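Local coordinates for phosphate-binding protein (Unidentified prokaryotic organism, PDB 3W9V) that binds phosphate as a secreted member of the PstS family of phosphate-transport proteins, at residues E243-S246 / A250-S253. The protein carries 1 engineered substitution. Residues are numbered along the deposited sequence; the frame is centred on the assembly and turned at random. Where two conformers were deposited one is given.
Sequences EGKS and ANVS
N251 reaches back across the loop between strand 240-242 and helix 253-257 to S246, in the PBP-type fold of the PstS family. Its carboxamide nitrogen does the touching: ND2 donates to the backbone O of S246 at 3.0 Å, with an N-H...O angle of 149°. The bond is not made on a lone pair, for ND2 stands above the carbonyl plane, 42° out of it, and the acceptor in turn is tilted from the amide plane of N251. CG of N251 lies anti to its own carbonyl carbon and beside the backbone N (chi1 -68°), and from there the amide places ND2 within bonding distance of the S246 carbonyl. K245 packs against this group through aliphatic carbon alone: its CB is 3.9 Å from ND2 of N251 and 4.0 Å from CG of the same amide, while bends at chi2 and chi4 lead the chain away from the asparagine. Replacing N251 with alanine would probably leave the carbonyl of S246 without this side-chain donor and open a gap beside the K245 methylene. The backbone of N251 is also hydrogen-bonded to Y293, and its side chain touches that residue. The hydroxyl of S246 has partners of its own, hydrogen-bonding with the carboxylate of D224 and the backbone N of A248. That same OG stands 3.0 Å from ND2 of N251, matching the distance from ND2 to the S246 carbonyl oxygen.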
ATOM      1  N   GLU A 243     -17.991  16.625   9.117  1.00 14.70           N
ATOM      2  CA  GLU A 243     -17.964  15.176   9.251  1.00 13.44           C
ATOM      3  C   GLU A 243     -16.758  14.606   8.521  1.00 13.36           C
ATOM      4  O   GLU A 243     -16.294  15.166   7.528  1.00 15.55           O
ATOM      5  CB  GLU A 243     -19.247  14.554   8.695  1.00 16.47           C
ATOM      6  CG  GLU A 243     -20.512  14.956   9.443  1.00 19.14           C
ATOM      7  CD  GLU A 243     -21.752  14.260   8.917  1.00 28.70           C
ATOM      8  OE1 GLU A 243     -21.668  13.603   7.858  1.00 30.70           O
ATOM      9  OE2 GLU A 243     -22.814  14.369   9.565  1.00 39.12           O
ATOM     10  N   GLY A 244     -16.244  13.495   9.033  1.00 11.74           N
ATOM     11  CA  GLY A 244     -15.213  12.752   8.335  1.00 12.52           C
ATOM     12  C   GLY A 244     -15.780  12.051   7.114  1.00 12.68           C
ATOM     13  O   GLY A 244     -16.991  12.066   6.877  1.00 14.58           O
ATOM     14  N   LYS A 245     -14.898  11.422   6.343  1.00 11.76           N
ATOM     15  CA  LYS A 245     -15.287  10.727   5.124  1.00 10.52           C
ATOM     16  C   LYS A 245     -15.028   9.235   5.246  1.00 10.34           C
ATOM     17  O   LYS A 245     -14.196   8.795   6.040  1.00 10.18           O
ATOM     18  CB  LYS A 245     -14.498  11.268   3.929  1.00 13.59           C
ATOM     19  CG  LYS A 245     -14.734  12.738   3.627  1.00 16.99           C
ATOM     20  CD  LYS A 245     -16.176  12.992   3.214  1.00 21.41           C
ATOM     21  CE  LYS A 245     -16.358  14.415   2.709  1.00 29.08           C
ATOM     22  NZ  LYS A 245     -15.870  15.417   3.698  1.00 37.29           N
ATOM     23  N   SER A 246     -15.739   8.455   4.443  1.00 11.07           N
ATOM     24  CA  SER A 246     -15.471   7.031   4.332  1.00  9.55           C
ATOM     25  C   SER A 246     -14.194   6.835   3.523  1.00  9.70           C
ATOM     26  O   SER A 246     -13.770   7.736   2.807  1.00 10.26           O
ATOM     27  CB  SER A 246     -16.620   6.347   3.607  1.00 12.03           C
ATOM     28  OG  SER A 246     -16.495   6.561   2.211  1.00 11.69           O
ATOM     29  N   ALA A 250     -13.459   7.226  -4.049  1.00 14.53           N
ATOM     30  CA  ALA A 250     -13.903   8.552  -4.476  1.00 15.22           C
ATOM     31  C   ALA A 250     -13.478   9.658  -3.510  1.00 16.34           C
ATOM     32  O   ALA A 250     -13.372  10.826  -3.894  1.00 16.72           O
ATOM     33  CB  ALA A 250     -15.414   8.571  -4.666  1.00 20.22           C
ATOM     34  N   ASN A 251     -13.240   9.289  -2.255  1.00 12.50           N
ATOM     35  CA  ASN A 251     -12.845  10.266  -1.251  1.00 11.58           C
ATOM     36  C   ASN A 251     -11.338  10.517  -1.169  1.00 11.82           C
ATOM     37  O   ASN A 251     -10.901  11.386  -0.426  1.00 11.78           O
ATOM     38  CB  ASN A 251     -13.417   9.887   0.115  1.00 11.94           C
ATOM     39  CG  ASN A 251     -14.927  10.015   0.163  1.00 11.93           C
ATOM     40  OD1 ASN A 251     -15.502  10.943  -0.416  1.00 15.58           O
ATOM     41  ND2 ASN A 251     -15.579   9.086   0.843  1.00 12.23           N
ATOM     42  N   VAL A 252     -10.545   9.766  -1.932  1.00 12.51           N
ATOM     43  CA  VAL A 252      -9.111  10.057  -1.998  1.00 12.79           C
ATOM     44  C   VAL A 252      -8.619  10.381  -3.414  1.00 11.71           C
ATOM     45  O   VAL A 252      -7.488  10.811  -3.591  1.00 11.71           O
ATOM     46  CB  VAL A 252      -8.236   8.925  -1.394  1.00 13.21           C
ATOM     47  CG1 VAL A 252      -8.509   8.749   0.100  1.00 13.02           C
ATOM     48  CG2 VAL A 252      -8.457   7.625  -2.142  1.00 16.66           C
ATOM     49  N   SER A 253      -9.476  10.187  -4.412  0.50 13.81           N
ATOM     50  CA  SER A 253      -9.073  10.360  -5.807  0.50 10.70           C
ATOM     51  C   SER A 253      -8.622  11.782  -6.164  0.50 11.21           C
ATOM     52  O   SER A 253      -7.672  11.963  -6.930  0.50 11.45           O
ATOM     53  CB  SER A 253     -10.189   9.901  -6.750  0.50 15.77           C
ATOM     54  OG  SER A 253     -11.410  10.547  -6.443  0.50 14.58           O
TER